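Alpha-actinin-like protein 1 (Schizosaccharomyces pombe, PDB 5BVR) binds along actin filaments and takes part in forming and organising the actin ring, with roles in cytokinesis and septation in fission yeast. Local coordinates at residues I43-L48 and N75-Y80; E79-K84 and W109-R114; R62-R67 and L71-K76. All coordinates share one frame; numbering follows the deposited sequence.

Interaction 1: I43-L48 and N75-Y80; sequences ILLIQL and NKALEY
L45 and I46, neighbours on helix 43-53, converge on the single methyl group of A77 on helix 67-83. L45 brings one of its two branches: CD2 lies 3.7 Å from A77 CB, with CG close behind at 3.8 Å from the same carbon. With chi1 at -175°, L45 swings CG away from its own N and toward the next helix, where CD2 leans on A77. I46 reaches A77 with CG1, the middle of its longer branch, 4.2 Å from A77 CB. The CB of I46 does not point straight at helix 67-83; the extended ethyl arm closes the gap and runs on until CD1 lies 4.1 Å from K76 CD. There the isoleucine arm and the lysine chain cross at about a right angle, methyl against methylene. K76 is straight as far as CE and bends at its last torsion (chi4 75°), which turns NZ to a hydrogen bond with the carbonyl oxygen of L57. Because A77 is so short, the backbones come close: the CA atoms of I46 and A77 are 5.5 Å apart, and the two short helical segments run in roughly the same direction, 30° from parallel, with axes 9.2 Å apart at closest approach. The contact joins two helices in the core of the first calponin-homology domain, the N-terminal half of the actin-binding domain. L45 also touches I96 of helix 93-97 and L111 of helix 101-117, so further helices close over L45. No hydrogen bond crosses between the segments. With aliphatic carbon on both sides and the lysine charge drawn off to the carbonyl of L57 and, weakly, that of R59, the helices are held here by the fit and burial of apolar surface.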
loop_
_atom_site.group_PDB
_atom_site.type_symbol
_atom_site.label_atom_id
_atom_site.label_comp_id
_atom_site.label_asym_id
_atom_site.label_seq_id
_atom_site.Cartn_x
_atom_site.Cartn_y
_atom_site.Cartn_z
ATOM N N ILE A 43 -18.402 -1.977 8.691
ATOM C CA ILE A 43 -18.277 -3.405 8.402
ATOM C C ILE A 43 -16.976 -3.714 7.647
ATOM O O ILE A 43 -16.255 -4.638 8.012
ATOM C CB ILE A 43 -19.481 -3.933 7.624
ATOM C CG1 ILE A 43 -20.704 -3.920 8.537
ATOM C CG2 ILE A 43 -19.229 -5.355 7.088
ATOM C CD1 ILE A 43 -21.995 -4.125 7.796
ATOM N N LEU A 44 -16.681 -2.957 6.593
ATOM C CA LEU A 44 -15.486 -3.259 5.802
ATOM C C LEU A 44 -14.215 -2.977 6.587
ATOM O O LEU A 44 -13.199 -3.661 6.411
ATOM C CB LEU A 44 -15.494 -2.511 4.483
ATOM C CG LEU A 44 -16.570 -2.955 3.490
ATOM C CD1 LEU A 44 -16.404 -2.205 2.198
ATOM C CD2 LEU A 44 -16.582 -4.467 3.234
ATOM N N LEU A 45 -14.260 -1.981 7.465
ATOM C CA LEU A 45 -13.123 -1.727 8.338
ATOM C C LEU A 45 -12.894 -2.910 9.282
ATOM O O LEU A 45 -11.785 -3.399 9.434
ATOM C CB LEU A 45 -13.336 -0.438 9.117
ATOM C CG LEU A 45 -12.213 0.065 10.002
ATOM C CD1 LEU A 45 -10.927 0.207 9.188
ATOM C CD2 LEU A 45 -12.632 1.400 10.626
ATOM N N ILE A 46 -13.949 -3.412 9.905
ATOM C CA ILE A 46 -13.792 -4.579 10.758
ATOM C C ILE A 46 -13.235 -5.758 9.982
ATOM O O ILE A 46 -12.296 -6.422 10.437
ATOM C CB ILE A 46 -15.122 -4.950 11.399
ATOM C CG1 ILE A 46 -15.473 -3.915 12.469
ATOM C CG2 ILE A 46 -15.088 -6.379 12.012
ATOM C CD1 ILE A 46 -16.927 -4.003 12.949
ATOM N N GLN A 47 -13.807 -6.022 8.814
ATOM C CA GLN A 47 -13.344 -7.132 7.999
ATOM C C GLN A 47 -11.883 -6.942 7.570
ATOM O O GLN A 47 -11.098 -7.898 7.624
ATOM C CB GLN A 47 -14.267 -7.336 6.801
ATOM C CG GLN A 47 -15.663 -7.806 7.237
ATOM C CD GLN A 47 -16.664 -7.931 6.099
ATOM O OE1 GLN A 47 -16.687 -7.130 5.170
ATOM N NE2 GLN A 47 -17.500 -8.952 6.175
ATOM N N LEU A 48 -11.506 -5.740 7.151
ATOM C CA LEU A 48 -10.100 -5.450 6.851
ATOM C C LEU A 48 -9.196 -5.834 8.027
ATOM O O LEU A 48 -8.174 -6.514 7.855
ATOM C CB LEU A 48 -9.886 -3.970 6.511
ATOM C CG LEU A 48 -8.425 -3.581 6.247
ATOM C CD1 LEU A 48 -7.921 -4.178 4.947
ATOM C CD2 LEU A 48 -8.287 -2.070 6.233
ATOM N N ASN A 75 -16.571 1.995 16.435
ATOM C CA ASN A 75 -15.915 2.055 17.725
ATOM C C ASN A 75 -15.208 0.719 18.017
ATOM O O ASN A 75 -14.096 0.710 18.533
ATOM C CB ASN A 75 -16.920 2.408 18.819
ATOM C CG ASN A 75 -16.276 2.603 20.169
ATOM O OD1 ASN A 75 -15.496 3.528 20.372
ATOM N ND2 ASN A 75 -16.613 1.734 21.110
ATOM N N LYS A 76 -15.845 -0.394 17.659
ATOM C CA LYS A 76 -15.207 -1.711 17.793
ATOM C C LYS A 76 -13.881 -1.750 17.036
ATOM O O LYS A 76 -12.862 -2.190 17.565
ATOM C CB LYS A 76 -16.149 -2.802 17.268
ATOM C CG LYS A 76 -15.605 -4.196 17.328
ATOM C CD LYS A 76 -16.657 -5.166 16.830
ATOM C CE LYS A 76 -16.130 -6.563 16.718
ATOM N NZ LYS A 76 -16.011 -7.155 18.075
ATOM N N ALA A 77 -13.897 -1.270 15.799
ATOM C CA ALA A 77 -12.685 -1.235 14.987
ATOM C C ALA A 77 -11.610 -0.367 15.620
ATOM O O ALA A 77 -10.447 -0.761 15.681
ATOM C CB ALA A 77 -13.009 -0.733 13.607
ATOM N N LEU A 78 -11.995 0.832 16.049
ATOM C CA LEU A 78 -11.025 1.764 16.603
ATOM C C LEU A 78 -10.440 1.215 17.888
ATOM O O LEU A 78 -9.236 1.345 18.118
ATOM C CB LEU A 78 -11.646 3.151 16.808
ATOM C CG LEU A 78 -12.167 3.856 15.553
ATOM C CD1 LEU A 78 -12.669 5.244 15.906
ATOM C CD2 LEU A 78 -11.113 3.945 14.484
ATOM N N GLU A 79 -11.266 0.577 18.704
ATOM C CA GLU A 79 -10.765 0.016 19.945
ATOM C C GLU A 79 -9.775 -1.106 19.644
ATOM O O GLU A 79 -8.745 -1.211 20.324
ATOM C CB GLU A 79 -11.920 -0.453 20.838
ATOM C CG GLU A 79 -12.672 0.716 21.476
ATOM C CD GLU A 79 -11.756 1.632 22.281
ATOM O OE1 GLU A 79 -10.918 1.112 23.055
ATOM O OE2 GLU A 79 -11.860 2.867 22.121
ATOM N N TYR A 80 -10.042 -1.918 18.617
ATOM C CA TYR A 80 -9.087 -2.966 18.230
ATOM C C TYR A 80 -7.746 -2.342 17.818
ATOM O O TYR A 80 -6.673 -2.768 18.258
ATOM C CB TYR A 80 -9.649 -3.838 17.108
ATOM C CG TYR A 80 -8.620 -4.812 16.589
ATOM C CD1 TYR A 80 -8.338 -5.987 17.279
ATOM C CD2 TYR A 80 -7.893 -4.530 15.443
ATOM C CE1 TYR A 80 -7.380 -6.860 16.820
ATOM C CE2 TYR A 80 -6.935 -5.402 14.974
ATOM C CZ TYR A 80 -6.685 -6.564 15.666
ATOM O OH TYR A 80 -5.718 -7.425 15.185
#

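Interaction 2: E79-K84 and W109-R114; sequences EYIKSK and WTLILR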
loop_
_atom_site.group_PDB
_atom_site.type_symbol
_atom_site.label_atom_id
_atom_site.label_comp_id
_atom_site.label_asym_id
_atom_site.label_seq_id
_atom_site.Cartn_x
_atom_site.Cartn_y
_atom_site.Cartn_z
ATOM N N GLU A 79 -11.266 0.577 18.704
ATOM C CA GLU A 79 -10.765 0.016 19.945
ATOM C C GLU A 79 -9.775 -1.106 19.644
ATOM O O GLU A 79 -8.745 -1.211 20.324
ATOM C CB GLU A 79 -11.920 -0.453 20.838
ATOM C CG GLU A 79 -12.672 0.716 21.476
ATOM C CD GLU A 79 -11.756 1.632 22.281
ATOM O OE1 GLU A 79 -10.918 1.112 23.055
ATOM O OE2 GLU A 79 -11.860 2.867 22.121
ATOM N N TYR A 80 -10.042 -1.918 18.617
ATOM C CA TYR A 80 -9.087 -2.966 18.230
ATOM C C TYR A 80 -7.746 -2.342 17.818
ATOM O O TYR A 80 -6.673 -2.768 18.258
ATOM C CB TYR A 80 -9.649 -3.838 17.108
ATOM C CG TYR A 80 -8.620 -4.812 16.589
ATOM C CD1 TYR A 80 -8.338 -5.987 17.279
ATOM C CD2 TYR A 80 -7.893 -4.530 15.443
ATOM C CE1 TYR A 80 -7.380 -6.860 16.820
ATOM C CE2 TYR A 80 -6.935 -5.402 14.974
ATOM C CZ TYR A 80 -6.685 -6.564 15.666
ATOM O OH TYR A 80 -5.718 -7.425 15.185
ATOM N N ILE A 81 -7.814 -1.320 16.979
ATOM C CA ILE A 81 -6.611 -0.632 16.519
ATOM C C ILE A 81 -5.792 -0.071 17.691
ATOM O O ILE A 81 -4.557 -0.267 17.770
ATOM C CB ILE A 81 -6.993 0.469 15.514
ATOM C CG1 ILE A 81 -7.563 -0.190 14.246
ATOM C CG2 ILE A 81 -5.779 1.338 15.161
ATOM C CD1 ILE A 81 -8.246 0.801 13.281
ATOM N N LYS A 82 -6.481 0.556 18.634
ATOM C CA LYS A 82 -5.835 1.083 19.829
ATOM C C LYS A 82 -5.206 -0.037 20.655
ATOM O O LYS A 82 -4.095 0.114 21.167
ATOM C CB LYS A 82 -6.857 1.853 20.667
ATOM C CG LYS A 82 -6.294 2.477 21.923
ATOM C CD LYS A 82 -7.367 3.239 22.689
ATOM C CE LYS A 82 -6.803 3.858 23.968
ATOM N NZ LYS A 82 -7.847 4.583 24.748
ATOM N N SER A 83 -5.918 -1.157 20.777
ATOM C CA SER A 83 -5.438 -2.298 21.564
ATOM C C SER A 83 -4.117 -2.857 21.046
ATOM O O SER A 83 -3.373 -3.502 21.792
ATOM C CB SER A 83 -6.483 -3.410 21.595
ATOM O OG SER A 83 -6.401 -4.233 20.448
ATOM N N LYS A 84 -3.836 -2.617 19.770
ATOM C CA LYS A 84 -2.590 -3.057 19.145
ATOM C C LYS A 84 -1.504 -1.985 19.214
ATOM O O LYS A 84 -0.458 -2.127 18.590
ATOM C CB LYS A 84 -2.836 -3.459 17.682
ATOM C CG LYS A 84 -3.911 -4.542 17.491
ATOM C CD LYS A 84 -3.426 -5.943 17.844
ATOM C CE LYS A 84 -2.512 -6.505 16.763
ATOM N NZ LYS A 84 -1.931 -7.825 17.155
ATOM N N TRP A 109 -3.506 4.834 6.385
ATOM C CA TRP A 109 -2.046 4.844 6.401
ATOM C C TRP A 109 -1.500 4.184 7.675
ATOM O O TRP A 109 -0.571 3.390 7.624
ATOM C CB TRP A 109 -1.476 6.253 6.253
ATOM C CG TRP A 109 0.018 6.263 6.415
ATOM C CD1 TRP A 109 0.725 6.881 7.407
ATOM C CD2 TRP A 109 0.979 5.565 5.608
ATOM N NE1 TRP A 109 2.067 6.636 7.252
ATOM C CE2 TRP A 109 2.250 5.832 6.154
ATOM C CE3 TRP A 109 0.884 4.756 4.470
ATOM C CZ2 TRP A 109 3.421 5.312 5.608
ATOM C CZ3 TRP A 109 2.044 4.246 3.921
ATOM C CH2 TRP A 109 3.299 4.527 4.490
ATOM N N THR A 110 -2.121 4.462 8.815
ATOM C CA THR A 110 -1.694 3.854 10.058
ATOM C C THR A 110 -1.726 2.319 9.947
ATOM O O THR A 110 -0.812 1.639 10.421
ATOM C CB THR A 110 -2.582 4.359 11.214
ATOM O OG1 THR A 110 -2.303 5.749 11.413
ATOM C CG2 THR A 110 -2.264 3.638 12.513
ATOM N N LEU A 111 -2.762 1.803 9.286
ATOM C CA LEU A 111 -2.921 0.361 9.094
ATOM C C LEU A 111 -1.902 -0.186 8.092
ATOM O O LEU A 111 -1.336 -1.234 8.312
ATOM C CB LEU A 111 -4.347 0.024 8.657
ATOM C CG LEU A 111 -5.461 0.472 9.623
ATOM C CD1 LEU A 111 -6.802 0.048 9.072
ATOM C CD2 LEU A 111 -5.252 -0.113 10.998
ATOM N N ILE A 112 -1.645 0.553 7.011
ATOM C CA ILE A 112 -0.630 0.129 6.047
ATOM C C ILE A 112 0.713 0.088 6.754
ATOM O O ILE A 112 1.493 -0.863 6.624
ATOM C CB ILE A 112 -0.625 1.078 4.818
ATOM C CG1 ILE A 112 -1.890 0.862 4.008
ATOM C CG2 ILE A 112 0.593 0.789 3.922
ATOM C CD1 ILE A 112 -2.140 1.946 2.949
ATOM N N LEU A 113 1.001 1.113 7.528
ATOM C CA LEU A 113 2.305 1.186 8.179
ATOM C C LEU A 113 2.483 0.021 9.137
ATOM O O LEU A 113 3.522 -0.633 9.149
ATOM C CB LEU A 113 2.444 2.515 8.919
ATOM C CG LEU A 113 3.796 2.729 9.606
ATOM C CD1 LEU A 113 4.957 2.599 8.614
ATOM C CD2 LEU A 113 3.804 4.098 10.278
ATOM N N ARG A 114 1.434 -0.304 9.888
ATOM C CA ARG A 114 1.579 -1.326 10.896
ATOM C C ARG A 114 1.583 -2.716 10.281
ATOM O O ARG A 114 2.389 -3.573 10.658
ATOM C CB ARG A 114 0.449 -1.232 11.915
ATOM C CG ARG A 114 0.389 -2.375 12.902
ATOM C CD ARG A 114 1.619 -2.529 13.770
ATOM N NE ARG A 114 1.343 -3.514 14.809
ATOM C CZ ARG A 114 1.382 -4.830 14.621
ATOM N NH1 ARG A 114 1.718 -5.337 13.438
ATOM N NH2 ARG A 114 1.093 -5.646 15.625
HETATM O O HOH W 1 1.387 -1.289 16.524
#
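I81 and L111 both carry the first carbon of their reaching arm anti to the carbonyl carbon (chi1 -66° for CG1 of I81, -58° for CG of L111), which sends I81 CD1 against L111 CD2 at 3.9 Å. The two side chains cross at about a right angle in the helical core of the first calponin-homology domain, joining the C-terminal end of helix 67-83 to helix 101-117. L49 of helix 43-53 touches both, so three helices share this apolar patch. The segment 109-114 largely overlaps the actin-binding region, and on another side of its helix W109 makes a cation-pi contact with R218, across to the second calponin-homology domain. Toward the more exposed side, K84 bends at chi2 and chi3. Its CG sits over one face of the Y80 ring, 3.9 Å above the plane and displaced from the ring centre, while its CE lies 3.9 Å from R114 NH2. K84 NZ is also only 4.0 Å from R114 NH2, a closeness of like charges that E55 may partly offset: its carboxylate forms a long, weak ion pair with K84 and accepts a hydrogen bond from Y80 OH. A water spans the gap beside them, donating to K84 O at 2.9 Å and accepting a weak bond from R114 NE at 2.8 Å, in the plane of the guanidinium and at its edge. Just past the helix end, K84 N bonds I81 O and, weakly, Y80 O; the latter oxygen also receives S83 OG at 2.6 Å, the donor tilted 16° from the carbonyl plane.

Interaction 3: R62-R67 and L71-K76; sequences RNPRMR and LENVNK
An inverse gamma turn centred on P64 leads into the N-terminal turn of helix 67-83, with M66 at the N-cap, and both the turn and R67, the first helical residue, touch the next turns of that helix. L71 N donates to R67 O over 3.0 Å, an i to i+4 bond of the helix's first turns. L71 also presses its side chain on the same carbonyl, CG lying 3.6 Å from R67 O, while its CD1 rests beside the arginine chain, 4.0 Å from R67 CG. R67 is extended from CG to NE, so its methylenes run past L71 and its NE comes to 4.1 Å from L71 CD1 before the guanidinium goes on to a salt bridge with D98. Leucine and arginine meet at a slant, the arginine aliphatic stem giving the leucine cover. Two residues further on, N73 meets the proline ring. Its CG stands anti to the carbonyl carbon (chi1 -74°), placing ND2 close to P64, and the two side chains cross at about a right angle. No hydrogen bond joins N73 to P64, but the amide is firmly held: ND2 donates to the carbonyl oxygens of N61 and D41, two bonds that satisfy a buried NH2 group and fix its rotation. Thus N73 ties two loop segments to the helix, with CB and CG of P64 both 3.9 Å from N73 ND2. P64 and N73 both lean on I43 of helix 43-53, while R67 and L71 both reach V97 of helix 93-97, so the start of helix 67-83 is flanked by these two helices.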
loop_
_atom_site.group_PDB
_atom_site.type_symbol
_atom_site.label_atom_id
_atom_site.label_comp_id
_atom_site.label_asym_id
_atom_site.label_seq_id
_atom_site.Cartn_x
_atom_site.Cartn_y
_atom_site.Cartn_z
ATOM N N ARG A 62 -24.333 -6.571 11.526
ATOM C CA ARG A 62 -24.206 -6.854 10.098
ATOM C C ARG A 62 -25.286 -6.161 9.252
ATOM O O ARG A 62 -25.198 -6.161 8.020
ATOM C CB ARG A 62 -24.203 -8.374 9.865
ATOM C CG ARG A 62 -23.046 -9.078 10.566
ATOM C CD ARG A 62 -22.999 -10.570 10.269
ATOM N NE ARG A 62 -22.827 -10.841 8.846
ATOM C CZ ARG A 62 -22.945 -12.043 8.293
ATOM N NH1 ARG A 62 -23.242 -13.102 9.042
ATOM N NH2 ARG A 62 -22.775 -12.186 6.986
ATOM N N ASN A 63 -26.287 -5.573 9.909
ATOM C CA ASN A 63 -27.309 -4.773 9.242
ATOM C C ASN A 63 -27.485 -3.450 9.985
ATOM O O ASN A 63 -28.543 -3.171 10.542
ATOM C CB ASN A 63 -28.635 -5.559 9.214
ATOM C CG ASN A 63 -29.063 -5.974 7.814
ATOM O OD1 ASN A 63 -28.300 -5.895 6.855
ATOM N ND2 ASN A 63 -30.308 -6.434 7.702
ATOM N N PRO A 64 -26.436 -2.620 10.005
ATOM C CA PRO A 64 -26.416 -1.422 10.849
ATOM C C PRO A 64 -27.157 -0.267 10.201
ATOM O O PRO A 64 -26.569 0.750 9.808
ATOM C CB PRO A 64 -24.924 -1.121 10.975
ATOM C CG PRO A 64 -24.373 -1.567 9.683
ATOM C CD PRO A 64 -25.143 -2.811 9.321
ATOM N N ARG A 65 -28.469 -0.447 10.121
ATOM C CA ARG A 65 -29.353 0.507 9.491
ATOM C C ARG A 65 -29.442 1.805 10.289
ATOM O O ARG A 65 -29.588 2.881 9.716
ATOM C CB ARG A 65 -30.735 -0.131 9.341
ATOM C CG ARG A 65 -31.697 0.721 8.581
ATOM C CD ARG A 65 -32.843 -0.092 8.023
ATOM N NE ARG A 65 -33.814 0.775 7.365
ATOM C CZ ARG A 65 -34.846 1.346 7.975
ATOM N NH1 ARG A 65 -35.065 1.141 9.272
ATOM N NH2 ARG A 65 -35.669 2.121 7.279
ATOM N N MET A 66 -29.336 1.702 11.610
ATOM C CA MET A 66 -29.422 2.851 12.501
ATOM C C MET A 66 -28.041 3.400 12.815
ATOM O O MET A 66 -27.082 2.624 12.957
ATOM C CB MET A 66 -30.062 2.429 13.818
ATOM C CG MET A 66 -31.529 2.034 13.729
ATOM S SD MET A 66 -32.111 1.373 15.308
ATOM C CE MET A 66 -31.999 -0.374 15.017
ATOM N N ARG A 67 -27.940 4.721 12.942
ATOM C CA ARG A 67 -26.659 5.363 13.247
ATOM C C ARG A 67 -25.976 4.775 14.489
ATOM O O ARG A 67 -24.749 4.596 14.471
ATOM C CB ARG A 67 -26.818 6.877 13.391
ATOM C CG ARG A 67 -25.514 7.633 13.595
ATOM C CD ARG A 67 -25.742 9.143 13.706
ATOM N NE ARG A 67 -24.495 9.873 13.921
ATOM C CZ ARG A 67 -23.657 10.258 12.954
ATOM N NH1 ARG A 67 -23.936 10.014 11.676
ATOM N NH2 ARG A 67 -22.569 10.923 13.284
ATOM N N LEU A 71 -21.984 3.542 14.563
ATOM C CA LEU A 71 -21.036 4.014 15.547
ATOM C C LEU A 71 -20.479 2.852 16.373
ATOM O O LEU A 71 -19.278 2.790 16.606
ATOM C CB LEU A 71 -21.657 5.064 16.460
ATOM C CG LEU A 71 -21.974 6.406 15.784
ATOM C CD1 LEU A 71 -22.912 7.221 16.666
ATOM C CD2 LEU A 71 -20.717 7.215 15.486
ATOM N N GLU A 72 -21.329 1.909 16.769
ATOM C CA GLU A 72 -20.859 0.754 17.529
ATOM C C GLU A 72 -19.814 -0.028 16.745
ATOM O O GLU A 72 -18.770 -0.413 17.293
ATOM C CB GLU A 72 -22.021 -0.183 17.901
ATOM C CG GLU A 72 -22.883 0.275 19.048
ATOM C CD GLU A 72 -24.061 -0.655 19.270
ATOM O OE1 GLU A 72 -24.148 -1.690 18.576
ATOM O OE2 GLU A 72 -24.903 -0.337 20.122
ATOM N N ASN A 73 -20.102 -0.278 15.469
ATOM C CA ASN A 73 -19.168 -1.013 14.619
ATOM C C ASN A 73 -17.850 -0.280 14.490
ATOM O O ASN A 73 -16.788 -0.868 14.656
ATOM C CB ASN A 73 -19.721 -1.283 13.210
ATOM C CG ASN A 73 -20.800 -2.363 13.183
ATOM O OD1 ASN A 73 -21.022 -3.076 14.163
ATOM N ND2 ASN A 73 -21.442 -2.504 12.041
ATOM N N VAL A 74 -17.908 1.012 14.203
ATOM C CA VAL A 74 -16.676 1.739 14.012
ATOM C C VAL A 74 -15.874 1.798 15.319
ATOM O O VAL A 74 -14.642 1.672 15.307
ATOM C CB VAL A 74 -16.954 3.150 13.459
ATOM C CG1 VAL A 74 -15.687 3.957 13.427
ATOM C CG2 VAL A 74 -17.531 3.070 12.068
ATOM N N ASN A 75 -16.571 1.995 16.435
ATOM C CA ASN A 75 -15.915 2.055 17.725
ATOM C C ASN A 75 -15.208 0.719 18.017
ATOM O O ASN A 75 -14.096 0.710 18.533
ATOM C CB ASN A 75 -16.920 2.408 18.819
ATOM C CG ASN A 75 -16.276 2.603 20.169
ATOM O OD1 ASN A 75 -15.496 3.528 20.372
ATOM N ND2 ASN A 75 -16.613 1.734 21.110
ATOM N N LYS A 76 -15.845 -0.394 17.659
ATOM C CA LYS A 76 -15.207 -1.711 17.793
ATOM C C LYS A 76 -13.881 -1.750 17.036
ATOM O O LYS A 76 -12.862 -2.190 17.565
ATOM C CB LYS A 76 -16.149 -2.802 17.268
ATOM C CG LYS A 76 -15.605 -4.196 17.328
ATOM C CD LYS A 76 -16.657 -5.166 16.830
ATOM C CE LYS A 76 -16.130 -6.563 16.718
ATOM N NZ LYS A 76 -16.011 -7.155 18.075
#

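In the fold
All three contacts use helix 67-83, taken in order along it: interaction 3 at its start, interaction 1 in its middle and interaction 2 at its end. The centre of interaction 1 lies about 10 Å from each of the other two, whose own centres are about 19 Å apart. It connects to interaction 2 through L48 CD2, 3.8 Å from L111 CD1, and to interaction 3 through I43 CD1, 3.7 Å from P64 CD, and I46 CD1, 3.6 Å from N73 O. Helix 43-53 is thus the bridge between them. All belong to the first calponin-homology domain; only interaction 2 includes part of the actin-binding region.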